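Local coordinates for fimbrium subunit Fim1C (Bacteroides vulgatus, PDB 4QB7), which probably forms part of the tip of the fimbrium, a filamentous surface appendage that mediates cell adhesion and biofilm formation, at residues A[108-113]-A[127-132]; A[133-138]-A[232-237]; A[178-183]-A[331-336]; A[184-189]-A[291-296]. All coordinates share one frame; numbering follows the deposited sequence.

Contact 1 of 4, residues A[108-113]-A[127-132]; sequences DQKITL and EVKTSN. With SO4 (sulfate ion), chain R.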
loop_
_atom_site.group_PDB
_atom_site.type_symbol
_atom_site.label_atom_id
_atom_site.label_comp_id
_atom_site.label_asym_id
_atom_site.label_seq_id
_atom_site.Cartn_x
_atom_site.Cartn_y
_atom_site.Cartn_z
ATOM N N ASP A 108 -8.917 -14.541 2.789
ATOM C CA ASP A 108 -7.605 -14.495 2.169
ATOM C C ASP A 108 -6.891 -13.162 2.313
ATOM O O ASP A 108 -5.733 -13.147 2.721
ATOM C CB ASP A 108 -7.720 -14.818 0.664
ATOM C CG ASP A 108 -8.367 -16.140 0.274
ATOM O OD1 ASP A 108 -8.646 -16.959 1.176
ATOM O OD2 ASP A 108 -8.567 -16.366 -0.943
ATOM N N GLN A 109 -7.542 -12.051 1.902
ATOM C CA GLN A 109 -6.889 -10.747 1.801
ATOM C C GLN A 109 -7.465 -9.663 2.683
ATOM O O GLN A 109 -6.928 -8.555 2.677
ATOM C CB GLN A 109 -6.972 -10.259 0.337
ATOM C CG GLN A 109 -6.763 -11.314 -0.763
ATOM C CD GLN A 109 -5.387 -11.959 -0.789
ATOM O OE1 GLN A 109 -4.452 -11.564 -0.071
ATOM N NE2 GLN A 109 -5.209 -12.927 -1.680
ATOM N N LYS A 110 -8.540 -9.962 3.428
ATOM C CA LYS A 110 -9.319 -9.018 4.245
ATOM C C LYS A 110 -10.000 -8.017 3.291
ATOM O O LYS A 110 -10.106 -6.832 3.600
ATOM C CB LYS A 110 -8.505 -8.340 5.360
ATOM C CG LYS A 110 -8.184 -9.282 6.490
ATOM C CD LYS A 110 -7.491 -8.551 7.629
ATOM C CE LYS A 110 -7.275 -9.438 8.835
ATOM N NZ LYS A 110 -8.562 -9.879 9.451
ATOM N N ILE A 111 -10.467 -8.536 2.131
ATOM C CA ILE A 111 -11.202 -7.875 1.054
ATOM C C ILE A 111 -12.642 -8.420 1.070
ATOM O O ILE A 111 -12.847 -9.618 0.957
ATOM C CB ILE A 111 -10.514 -8.093 -0.353
ATOM C CG1 ILE A 111 -9.188 -7.335 -0.499
ATOM C CG2 ILE A 111 -11.446 -7.748 -1.516
ATOM C CD1 ILE A 111 -8.333 -7.763 -1.775
ATOM N N THR A 112 -13.630 -7.536 1.199
ATOM C CA THR A 112 -15.069 -7.848 1.142
ATOM C C THR A 112 -15.585 -7.119 -0.096
ATOM O O THR A 112 -15.317 -5.922 -0.268
ATOM C CB THR A 112 -15.778 -7.443 2.454
ATOM O OG1 THR A 112 -15.195 -8.150 3.541
ATOM C CG2 THR A 112 -17.267 -7.724 2.427
ATOM N N LEU A 113 -16.270 -7.837 -0.984
ATOM C CA LEU A 113 -16.761 -7.237 -2.224
ATOM C C LEU A 113 -18.235 -6.893 -2.131
ATOM O O LEU A 113 -18.994 -7.500 -1.350
ATOM C CB LEU A 113 -16.541 -8.185 -3.416
ATOM C CG LEU A 113 -15.147 -8.725 -3.682
ATOM C CD1 LEU A 113 -15.212 -9.740 -4.749
ATOM C CD2 LEU A 113 -14.196 -7.638 -4.111
ATOM N N GLU A 127 -9.630 -4.031 5.076
ATOM C CA GLU A 127 -9.008 -3.939 6.399
ATOM C C GLU A 127 -7.510 -4.156 6.261
ATOM O O GLU A 127 -7.077 -5.042 5.524
ATOM C CB GLU A 127 -9.607 -4.946 7.393
ATOM C CG GLU A 127 -9.330 -4.562 8.838
ATOM C CD GLU A 127 -9.525 -5.603 9.925
ATOM O OE1 GLU A 127 -10.255 -6.596 9.703
ATOM O OE2 GLU A 127 -8.948 -5.410 11.019
ATOM N N VAL A 128 -6.723 -3.327 6.931
ATOM C CA VAL A 128 -5.263 -3.400 6.928
ATOM C C VAL A 128 -4.826 -4.570 7.819
ATOM O O VAL A 128 -5.245 -4.656 8.973
ATOM C CB VAL A 128 -4.623 -2.057 7.364
ATOM C CG1 VAL A 128 -3.110 -2.158 7.410
ATOM C CG2 VAL A 128 -5.041 -0.930 6.430
ATOM N N LYS A 129 -3.999 -5.475 7.253
ATOM C CA LYS A 129 -3.428 -6.656 7.905
ATOM C C LYS A 129 -2.200 -6.206 8.719
ATOM O O LYS A 129 -1.215 -5.763 8.140
ATOM C CB LYS A 129 -3.051 -7.683 6.820
ATOM C CG LYS A 129 -3.402 -9.132 7.101
ATOM C CD LYS A 129 -3.472 -9.905 5.779
ATOM C CE LYS A 129 -3.564 -11.400 5.974
ATOM N NZ LYS A 129 -4.204 -12.103 4.820
ATOM N N THR A 130 -2.269 -6.282 10.061
ATOM C CA THR A 130 -1.164 -5.859 10.960
ATOM C C THR A 130 -0.348 -7.053 11.504
ATOM O O THR A 130 0.683 -6.838 12.127
ATOM C CB THR A 130 -1.704 -5.032 12.128
ATOM O OG1 THR A 130 -2.593 -5.846 12.898
ATOM C CG2 THR A 130 -2.424 -3.760 11.673
ATOM N N SER A 131 -0.796 -8.296 11.236
ATOM C CA SER A 131 -0.185 -9.546 11.687
ATOM C C SER A 131 1.196 -9.765 11.080
ATOM O O SER A 131 1.536 -9.133 10.077
ATOM C CB SER A 131 -1.096 -10.726 11.361
ATOM O OG SER A 131 -1.218 -10.952 9.964
ATOM N N ASN A 132 1.983 -10.683 11.696
ATOM C CA ASN A 132 3.356 -11.077 11.346
ATOM C C ASN A 132 4.248 -9.834 11.228
ATOM O O ASN A 132 4.911 -9.634 10.222
ATOM C CB ASN A 132 3.388 -11.955 10.070
ATOM C CG ASN A 132 4.756 -12.414 9.583
ATOM O OD1 ASN A 132 5.751 -12.498 10.328
ATOM N ND2 ASN A 132 4.839 -12.676 8.287
HETATM S S SO4 R . 0.961 -11.705 14.901
HETATM O O1 SO4 R . 0.976 -12.430 13.632
HETATM O O2 SO4 R . 1.267 -10.260 14.745
HETATM O O3 SO4 R . -0.364 -11.855 15.500
HETATM O O4 SO4 R . 1.984 -12.302 15.764
HETATM O O HOH W 1 -5.518 -6.737 4.164
#
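K110 and E127 face each other, with CB of each turned toward the opposite segment and the two side chains passing at a slant. The K110 chain leaves its backbone with CG anti to the carbonyl carbon and runs extended as far as CE. A bend at the last torsion (chi4 -64°) then sets NZ beside OE1 of E127, 3.7 Å away, which makes a long salt bridge. E127 has CG anti to its own backbone N (chi1 -161°) and the rest of its chain extended. The aliphatic parts also meet, K110 CB lying 4.1 Å from E127 CB. K129 lies on the other flank of K110, its CG 4.2 Å from K110 CD, while its extended chain carries NZ near the D108 carbonyl at an angle too poor for a hydrogen bond. E127 N donates a hydrogen bond to K110 O (3.2 Å), and a water donates to the carbonyls of Q109 and E127. The polar ends of D108 and Q109 turn instead to S101 and the Y99 carbonyl. This is the end of the antiparallel pairing of strands 111-113 and 123-127, where 123-127 runs out into its loop, in a five-stranded sheet of a fimbrillin-like protein.

Contact 2 of 4, residues A[133-138]-A[232-237]; sequences NWKDMI and SDFLNK
A water bridges N133 and D233, accepting from N133 ND2 (3.1 Å) and from the backbone N of D233 (3.2 Å); it also lies in the plane of the W134 ring, at its edge. Around this bridge the N133 amide leans on the D233 side chain, ND2 coming 3.4 Å from D233 CB, and the amide and carboxylate planes stand 78° apart. The other main partner is F234. Its CG is anti to the backbone N (chi1 176°), and CD1 of its ring lies 3.3 Å from the carbonyl O of N133, which comes in at the ring edge, near its plane. K135 CG also reaches that edge, at 4.1 Å from CD1. W134 and F234 cross at about a right angle, with W134 CB 3.7 Å from F234 CD1, and the indole is fixed from outside by a hydrogen bond from NE1 to the D230 carbonyl. The interface is thus largely van der Waals, with water as the polar link between two loops. One loop runs between strands 123-127 and 141-143, the other between strands 229-230 and 250-251. Strand 259-270 packs nearby: F234 meets F262 edge-to-face and touches E266 and L268, and K135 touches E266 as well.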
loop_
_atom_site.group_PDB
_atom_site.type_symbol
_atom_site.label_atom_id
_atom_site.label_comp_id
_atom_site.label_asym_id
_atom_site.label_seq_id
_atom_site.Cartn_x
_atom_site.Cartn_y
_atom_site.Cartn_z
ATOM N N ASN A 133 4.241 -8.985 12.257
ATOM C CA ASN A 133 5.054 -7.765 12.314
ATOM C C ASN A 133 5.025 -6.931 11.021
ATOM O O ASN A 133 6.077 -6.535 10.525
ATOM C CB ASN A 133 6.486 -8.090 12.723
ATOM C CG ASN A 133 6.501 -8.549 14.151
ATOM O OD1 ASN A 133 6.854 -9.695 14.434
ATOM N ND2 ASN A 133 5.993 -7.705 15.074
ATOM N N TRP A 134 3.797 -6.642 10.508
ATOM C CA TRP A 134 3.510 -5.807 9.325
ATOM C C TRP A 134 4.030 -6.395 8.002
ATOM O O TRP A 134 4.033 -5.689 6.993
ATOM C CB TRP A 134 4.089 -4.386 9.517
ATOM C CG TRP A 134 3.699 -3.765 10.824
ATOM C CD1 TRP A 134 4.385 -3.830 12.003
ATOM C CD2 TRP A 134 2.471 -3.086 11.106
ATOM N NE1 TRP A 134 3.662 -3.221 13.003
ATOM C CE2 TRP A 134 2.481 -2.756 12.478
ATOM C CE3 TRP A 134 1.373 -2.704 10.326
ATOM C CZ2 TRP A 134 1.439 -2.045 13.081
ATOM C CZ3 TRP A 134 0.342 -2.001 10.922
ATOM C CH2 TRP A 134 0.379 -1.678 12.285
ATOM N N LYS A 135 4.438 -7.669 7.988
ATOM C CA LYS A 135 5.063 -8.286 6.820
ATOM C C LYS A 135 4.048 -8.975 5.951
ATOM O O LYS A 135 4.412 -9.475 4.892
ATOM C CB LYS A 135 6.210 -9.245 7.241
ATOM C CG LYS A 135 7.242 -8.541 8.152
ATOM C CD LYS A 135 8.637 -9.127 8.154
ATOM C CE LYS A 135 9.389 -8.853 9.439
ATOM N NZ LYS A 135 9.089 -9.878 10.488
ATOM N N ASP A 136 2.766 -8.940 6.342
ATOM C CA ASP A 136 1.680 -9.573 5.595
ATOM C C ASP A 136 0.717 -8.566 4.943
ATOM O O ASP A 136 -0.317 -8.989 4.428
ATOM C CB ASP A 136 0.869 -10.475 6.540
ATOM C CG ASP A 136 1.543 -11.744 7.016
ATOM O OD1 ASP A 136 2.670 -12.037 6.536
ATOM O OD2 ASP A 136 0.941 -12.450 7.874
HETATM N N MSE A 137 1.027 -7.244 4.983
HETATM C CA MSE A 137 0.160 -6.184 4.442
HETATM C C MSE A 137 -0.053 -6.408 2.964
HETATM O O MSE A 137 0.865 -6.832 2.258
HETATM C CB MSE A 137 0.728 -4.766 4.701
HETATM C CG MSE A 137 1.038 -4.491 6.170
HETATM SE SE MSE A 137 1.733 -2.743 6.464
HETATM C CE MSE A 137 0.214 -1.891 7.003
ATOM N N ILE A 138 -1.283 -6.176 2.518
ATOM C CA ILE A 138 -1.694 -6.370 1.143
ATOM C C ILE A 138 -1.459 -5.098 0.327
ATOM O O ILE A 138 -1.815 -4.003 0.762
ATOM C CB ILE A 138 -3.191 -6.789 1.154
ATOM C CG1 ILE A 138 -3.454 -8.105 1.951
ATOM C CG2 ILE A 138 -3.819 -6.786 -0.237
ATOM C CD1 ILE A 138 -2.630 -9.321 1.592
ATOM N N SER A 232 8.752 -1.645 15.617
ATOM C CA SER A 232 10.108 -2.055 16.034
ATOM C C SER A 232 10.560 -3.389 15.457
ATOM O O SER A 232 11.725 -3.496 15.049
ATOM C CB SER A 232 10.232 -2.098 17.552
ATOM O OG SER A 232 9.944 -0.818 18.085
ATOM N N ASP A 233 9.675 -4.396 15.412
ATOM C CA ASP A 233 10.079 -5.704 14.880
ATOM C C ASP A 233 10.009 -5.756 13.337
ATOM O O ASP A 233 10.408 -6.766 12.749
ATOM C CB ASP A 233 9.252 -6.848 15.500
ATOM C CG ASP A 233 9.450 -7.018 16.986
ATOM O OD1 ASP A 233 10.605 -6.874 17.456
ATOM O OD2 ASP A 233 8.454 -7.270 17.685
ATOM N N PHE A 234 9.516 -4.676 12.694
ATOM C CA PHE A 234 9.421 -4.584 11.249
ATOM C C PHE A 234 10.761 -4.100 10.718
ATOM O O PHE A 234 11.151 -4.418 9.581
ATOM C CB PHE A 234 8.264 -3.654 10.829
ATOM C CG PHE A 234 8.161 -3.436 9.330
ATOM C CD1 PHE A 234 7.678 -4.442 8.493
ATOM C CD2 PHE A 234 8.606 -2.239 8.745
ATOM C CE1 PHE A 234 7.626 -4.255 7.110
ATOM C CE2 PHE A 234 8.524 -2.044 7.360
ATOM C CZ PHE A 234 8.035 -3.055 6.555
ATOM N N LEU A 235 11.472 -3.333 11.563
ATOM C CA LEU A 235 12.756 -2.729 11.236
ATOM C C LEU A 235 13.821 -3.799 10.995
ATOM O O LEU A 235 13.842 -4.853 11.644
ATOM C CB LEU A 235 13.229 -1.746 12.319
ATOM C CG LEU A 235 12.276 -0.689 12.881
ATOM C CD1 LEU A 235 13.009 0.183 13.891
ATOM C CD2 LEU A 235 11.658 0.158 11.797
ATOM N N ASN A 236 14.717 -3.500 10.058
ATOM C CA ASN A 236 15.792 -4.372 9.632
ATOM C C ASN A 236 16.970 -4.316 10.613
ATOM O O ASN A 236 18.108 -4.051 10.215
ATOM C CB ASN A 236 16.195 -3.931 8.235
ATOM C CG ASN A 236 17.091 -4.863 7.484
ATOM O OD1 ASN A 236 17.185 -6.062 7.775
ATOM N ND2 ASN A 236 17.810 -4.293 6.529
ATOM N N LYS A 237 16.687 -4.562 11.910
ATOM C CA LYS A 237 17.663 -4.553 13.004
ATOM C C LYS A 237 18.625 -5.724 12.856
ATOM O O LYS A 237 18.217 -6.778 12.398
ATOM C CB LYS A 237 16.946 -4.612 14.373
ATOM C CG LYS A 237 16.444 -3.248 14.863
ATOM C CD LYS A 237 15.155 -3.348 15.663
ATOM C CE LYS A 237 15.316 -3.558 17.141
ATOM N NZ LYS A 237 14.032 -3.955 17.755
HETATM O O HOH W 2 6.463 -4.678 15.107
#

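Contact 3 of 4, residues A[178-183]-A[331-336]; sequences PDVNLG and IKMNAI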
loop_
_atom_site.group_PDB
_atom_site.type_symbol
_atom_site.label_atom_id
_atom_site.label_comp_id
_atom_site.label_asym_id
_atom_site.label_seq_id
_atom_site.Cartn_x
_atom_site.Cartn_y
_atom_site.Cartn_z
ATOM N N PRO A 178 22.589 11.740 11.503
ATOM C CA PRO A 178 22.851 12.921 12.346
ATOM C C PRO A 178 23.071 14.155 11.445
ATOM O O PRO A 178 23.257 13.979 10.226
ATOM C CB PRO A 178 24.124 12.522 13.084
ATOM C CG PRO A 178 24.862 11.667 12.104
ATOM C CD PRO A 178 23.808 10.909 11.354
ATOM N N ASP A 179 23.031 15.399 12.004
ATOM C CA ASP A 179 23.214 16.606 11.164
ATOM C C ASP A 179 24.702 16.929 10.928
ATOM O O ASP A 179 25.022 17.742 10.066
ATOM C CB ASP A 179 22.467 17.844 11.730
ATOM C CG ASP A 179 22.918 18.333 13.095
ATOM O OD1 ASP A 179 23.376 17.494 13.909
ATOM O OD2 ASP A 179 22.738 19.541 13.383
ATOM N N VAL A 180 25.594 16.301 11.690
ATOM C CA VAL A 180 27.047 16.488 11.625
ATOM C C VAL A 180 27.746 15.129 11.650
ATOM O O VAL A 180 27.173 14.135 12.116
ATOM C CB VAL A 180 27.596 17.398 12.783
ATOM C CG1 VAL A 180 27.063 18.814 12.684
ATOM C CG2 VAL A 180 27.311 16.814 14.161
ATOM N N ASN A 181 29.013 15.115 11.213
ATOM C CA ASN A 181 29.867 13.944 11.277
ATOM C C ASN A 181 30.198 13.732 12.752
ATOM O O ASN A 181 30.639 14.662 13.419
ATOM C CB ASN A 181 31.115 14.185 10.426
ATOM C CG ASN A 181 32.036 13.001 10.263
ATOM O OD1 ASN A 181 32.399 12.292 11.217
ATOM N ND2 ASN A 181 32.526 12.835 9.054
ATOM N N LEU A 182 29.963 12.522 13.256
ATOM C CA LEU A 182 30.153 12.132 14.654
ATOM C C LEU A 182 31.572 11.730 14.978
ATOM O O LEU A 182 31.889 11.450 16.139
ATOM C CB LEU A 182 29.224 10.958 14.985
ATOM C CG LEU A 182 27.733 11.091 14.701
ATOM C CD1 LEU A 182 27.041 9.801 15.058
ATOM C CD2 LEU A 182 27.112 12.240 15.508
ATOM N N GLY A 183 32.434 11.724 13.973
ATOM C CA GLY A 183 33.822 11.345 14.184
ATOM C C GLY A 183 33.957 9.844 14.299
ATOM O O GLY A 183 33.105 9.109 13.798
ATOM N N ILE A 331 18.663 13.903 12.840
ATOM C CA ILE A 331 18.780 14.120 14.275
ATOM C C ILE A 331 19.777 15.256 14.485
ATOM O O ILE A 331 20.927 15.134 14.076
ATOM C CB ILE A 331 19.174 12.823 15.014
ATOM C CG1 ILE A 331 18.193 11.665 14.669
ATOM C CG2 ILE A 331 19.236 13.105 16.507
ATOM C CD1 ILE A 331 18.571 10.346 15.237
ATOM N N LYS A 332 19.305 16.392 15.036
ATOM C CA LYS A 332 20.130 17.571 15.317
ATOM C C LYS A 332 20.898 17.312 16.590
ATOM O O LYS A 332 20.282 17.088 17.633
ATOM C CB LYS A 332 19.276 18.834 15.443
ATOM C CG LYS A 332 18.990 19.527 14.118
ATOM C CD LYS A 332 18.588 21.000 14.344
ATOM C CE LYS A 332 19.763 21.941 14.545
ATOM N NZ LYS A 332 19.533 22.919 15.654
HETATM N N MSE A 333 22.234 17.275 16.502
HETATM C CA MSE A 333 23.112 16.980 17.632
HETATM C C MSE A 333 23.266 18.143 18.614
HETATM O O MSE A 333 23.634 17.885 19.744
HETATM C CB MSE A 333 24.489 16.538 17.131
HETATM C CG MSE A 333 24.440 15.268 16.267
HETATM SE SE MSE A 333 23.725 13.705 17.211
HETATM C CE MSE A 333 24.938 13.583 18.575
ATOM N N ASN A 334 22.987 19.398 18.225
ATOM C CA ASN A 334 23.126 20.508 19.186
ATOM C C ASN A 334 21.791 20.883 19.842
ATOM O O ASN A 334 21.734 21.855 20.595
ATOM C CB ASN A 334 23.758 21.753 18.530
ATOM C CG ASN A 334 22.983 22.354 17.390
ATOM O OD1 ASN A 334 21.843 21.990 17.112
ATOM N ND2 ASN A 334 23.592 23.310 16.701
ATOM N N ALA A 335 20.723 20.126 19.552
ATOM C CA ALA A 335 19.381 20.402 20.062
ATOM C C ALA A 335 18.600 19.104 20.366
ATOM O O ALA A 335 19.184 18.021 20.411
ATOM C CB ALA A 335 18.622 21.265 19.052
ATOM N N ILE A 336 17.279 19.256 20.628
ATOM C CA ILE A 336 16.245 18.237 20.910
ATOM C C ILE A 336 15.782 17.702 19.559
ATOM O O ILE A 336 15.879 16.520 19.293
ATOM C CB ILE A 336 15.061 18.924 21.708
ATOM C CG1 ILE A 336 15.502 19.486 23.066
ATOM C CG2 ILE A 336 13.793 18.066 21.829
ATOM C CD1 ILE A 336 15.582 21.094 23.087
#
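D179 reaches across to the backbone of M333, where its OD1 accepts the M333 N-H over 2.8 Å in a nearly straight bond of 170°. The donor stands above the carboxylate plane, 42° out of it. A chi1 of 63° sets CG between the backbone N and the carbonyl carbon, and from there OD1 meets M333 N and OD2 lies 3.8 Å from K332 CG. The D179 N-H in turn gives a weak hydrogen bond to I331 O. An alanine in place of D179 would probably leave the M333 amide without this acceptor and the turn after I331 less firmly tied to the 178-183 loop. Beside the carboxylate, the selenomethionine M333 is bent at both chi2 and chi3. V180 CG2 lies 3.9 Å from its CG, and L182, crossing it at about a right angle, brings CD2 to within 4.0 Å of its CE. These groups sit where a parallel strand pair ends: P178 and I331 form a parallel bridge, the last pairing of strands 159-178 and 323-331 in the large mixed sheet, and M333 CG rests near P178 CB. Further out, each loop is braced internally. N181 OD1 accepts the G183 N-H in an Asx turn, and K332 NZ donates to N334 OD1. I188 of strand 186-196 packs against P178, L182 and M333, while D255 touches P178 and N181.

Contact 4 of 4, residues A[184-189]-A[291-296]; sequences TDTKIF and YDIVTK. With SO4 (sulfate ion), chain J.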
loop_
_atom_site.group_PDB
_atom_site.type_symbol
_atom_site.label_atom_id
_atom_site.label_comp_id
_atom_site.label_asym_id
_atom_site.label_seq_id
_atom_site.Cartn_x
_atom_site.Cartn_y
_atom_site.Cartn_z
ATOM N N THR A 184 35.015 9.376 14.954
ATOM C CA THR A 184 35.297 7.953 15.011
ATOM C C THR A 184 34.802 7.291 16.298
ATOM O O THR A 184 34.577 6.081 16.310
ATOM C CB THR A 184 36.821 7.728 14.850
ATOM O OG1 THR A 184 37.555 8.415 15.876
ATOM C CG2 THR A 184 37.335 8.128 13.479
ATOM N N ASP A 185 34.631 8.077 17.369
ATOM C CA ASP A 185 34.325 7.589 18.709
ATOM C C ASP A 185 32.852 7.673 19.138
ATOM O O ASP A 185 32.554 7.354 20.300
ATOM C CB ASP A 185 35.194 8.352 19.701
ATOM C CG ASP A 185 36.592 7.772 19.850
ATOM O OD1 ASP A 185 37.095 7.146 18.859
ATOM O OD2 ASP A 185 37.192 7.929 20.965
ATOM N N THR A 186 31.942 8.074 18.225
ATOM C CA THR A 186 30.521 8.183 18.528
ATOM C C THR A 186 29.711 7.597 17.380
ATOM O O THR A 186 30.045 7.819 16.193
ATOM C CB THR A 186 30.143 9.634 18.836
ATOM O OG1 THR A 186 30.797 10.011 20.049
ATOM C CG2 THR A 186 28.652 9.836 19.017
ATOM N N LYS A 187 28.664 6.795 17.744
ATOM C CA LYS A 187 27.756 6.185 16.770
ATOM C C LYS A 187 26.311 6.339 17.250
ATOM O O LYS A 187 26.081 6.555 18.440
ATOM C CB LYS A 187 28.143 4.710 16.506
ATOM C CG LYS A 187 29.562 4.594 15.896
ATOM C CD LYS A 187 29.969 3.240 15.445
ATOM C CE LYS A 187 31.378 3.237 14.898
ATOM N NZ LYS A 187 31.508 4.034 13.643
ATOM N N ILE A 188 25.353 6.344 16.319
ATOM C CA ILE A 188 23.925 6.427 16.647
ATOM C C ILE A 188 23.287 5.139 16.161
ATOM O O ILE A 188 23.488 4.748 15.000
ATOM C CB ILE A 188 23.158 7.670 16.087
ATOM C CG1 ILE A 188 23.770 8.969 16.524
ATOM C CG2 ILE A 188 21.647 7.642 16.483
ATOM C CD1 ILE A 188 23.095 10.142 15.872
ATOM N N PHE A 189 22.489 4.509 17.034
ATOM C CA PHE A 189 21.766 3.271 16.730
ATOM C C PHE A 189 20.270 3.436 16.968
ATOM O O PHE A 189 19.869 3.887 18.044
ATOM C CB PHE A 189 22.310 2.117 17.577
ATOM C CG PHE A 189 23.772 1.824 17.363
ATOM C CD1 PHE A 189 24.190 1.015 16.309
ATOM C CD2 PHE A 189 24.735 2.343 18.223
ATOM C CE1 PHE A 189 25.549 0.744 16.115
ATOM C CE2 PHE A 189 26.090 2.053 18.040
ATOM C CZ PHE A 189 26.484 1.239 17.003
ATOM N N TYR A 291 16.460 5.692 20.147
ATOM C CA TYR A 291 17.826 5.626 19.622
ATOM C C TYR A 291 18.840 5.824 20.737
ATOM O O TYR A 291 18.528 6.409 21.777
ATOM C CB TYR A 291 18.072 6.625 18.458
ATOM C CG TYR A 291 17.812 8.074 18.788
ATOM C CD1 TYR A 291 16.519 8.589 18.778
ATOM C CD2 TYR A 291 18.862 8.945 19.072
ATOM C CE1 TYR A 291 16.272 9.933 19.059
ATOM C CE2 TYR A 291 18.626 10.290 19.370
ATOM C CZ TYR A 291 17.327 10.779 19.359
ATOM O OH TYR A 291 17.064 12.095 19.632
ATOM N N ASP A 292 20.045 5.271 20.520
ATOM C CA ASP A 292 21.184 5.300 21.440
ATOM C C ASP A 292 22.347 6.004 20.806
ATOM O O ASP A 292 22.668 5.719 19.653
ATOM C CB ASP A 292 21.577 3.855 21.805
ATOM C CG ASP A 292 20.493 3.067 22.529
ATOM O OD1 ASP A 292 19.666 3.695 23.228
ATOM O OD2 ASP A 292 20.497 1.815 22.429
ATOM N N ILE A 293 22.961 6.951 21.529
ATOM C CA ILE A 293 24.166 7.676 21.091
ATOM C C ILE A 293 25.300 7.093 21.906
ATOM O O ILE A 293 25.336 7.266 23.124
ATOM C CB ILE A 293 24.049 9.215 21.182
ATOM C CG1 ILE A 293 22.736 9.705 20.501
ATOM C CG2 ILE A 293 25.316 9.896 20.568
ATOM C CD1 ILE A 293 22.379 11.110 20.842
ATOM N N VAL A 294 26.144 6.291 21.254
ATOM C CA VAL A 294 27.201 5.513 21.908
ATOM C C VAL A 294 28.547 6.133 21.669
ATOM O O VAL A 294 28.961 6.240 20.524
ATOM C CB VAL A 294 27.160 4.044 21.385
ATOM C CG1 VAL A 294 28.248 3.185 22.024
ATOM C CG2 VAL A 294 25.788 3.434 21.597
ATOM N N THR A 295 29.230 6.526 22.749
ATOM C CA THR A 295 30.576 7.104 22.727
ATOM C C THR A 295 31.570 6.098 23.334
ATOM O O THR A 295 31.327 5.572 24.416
ATOM C CB THR A 295 30.620 8.467 23.439
ATOM O OG1 THR A 295 29.626 9.337 22.899
ATOM C CG2 THR A 295 31.978 9.134 23.345
ATOM N N LYS A 296 32.703 5.869 22.642
ATOM C CA LYS A 296 33.775 4.969 23.067
ATOM C C LYS A 296 34.466 5.441 24.343
ATOM O O LYS A 296 34.790 6.625 24.470
ATOM C CB LYS A 296 34.821 4.835 21.947
ATOM C CG LYS A 296 36.022 3.974 22.282
ATOM C CD LYS A 296 36.874 3.716 21.071
ATOM C CE LYS A 296 38.114 2.942 21.426
ATOM N NZ LYS A 296 38.826 2.470 20.217
HETATM S S SO4 J . 19.682 14.648 20.259
HETATM O O1 SO4 J . 21.026 14.645 19.682
HETATM O O2 SO4 J . 19.718 15.433 21.497
HETATM O O3 SO4 J . 18.711 15.210 19.305
HETATM O O4 SO4 J . 19.273 13.295 20.579
#
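Strand 186-189 runs antiparallel to strand 291-296, the short axes 4.6 Å apart at closest and their directions 159° apart, with paired backbone bonds at K187-V294 and F189-D292 and a further one from K296 N to D185 O. On one face, the non-hydrogen-bonded pair T186 and T295 meets through its hydroxyls, OG1 to OG1 at 3.2 Å, where either may donate. T186 CG2, anti to its backbone N, turns instead to I293 CG2 at 3.7 Å. I188 lies side by side with both I293 and Y291, its CG2 4.0 Å from Y291 CD2. Y291 OH donates to O4 of a sulfate, probably from the crystallisation liquor, at 2.7 Å; O4 lies in the ring plane at its edge. On the opposite face, V294 CG2 touches the F189 ring at its edge, 3.7 Å from CD2, and Y245 stacks on that ring. The buried D292 carboxylate is satisfied by Y245 and T306. At the strand end, D185 CG lies 4.0 Å from K296 CB, and OD1 accepts from T184 OG1; D185 OD1 and K296 NZ, 5.2 Å apart, are not in contact. An alanine in place of D185 would probably leave that hydroxyl without this acceptor and K296 CB and CD without the carboxylate packed against them. The pairing of strands 186-196 and 286-296 is regular antiparallel beta structure within a five-stranded sheet of the fimbrillin-like fold, in the transthyretin clan.

Contact 1 lies at the surface, whereas contacts 2, 3 and 4 are partly buried. Contacts 1 and 2 share the connection between strands 123-127 and 141-143 and touch directly, V128 and K129 meeting M137. Contacts 3 and 4 also touch, their centres 11 Å apart, I331 CG2 packing against Y291 OH; contact 4 is nested within the loop that contact 3 closes. The centre of contact 1 is about 40 Å from the centres of both. The chemistry follows the place in the fold. The loop contact 2 relies on a water and ring packing, contacts 1 and 3 combine charged side chains with strand-end bonds, and contact 4 rests on repeated backbone bonds between the ends of two long antiparallel strands.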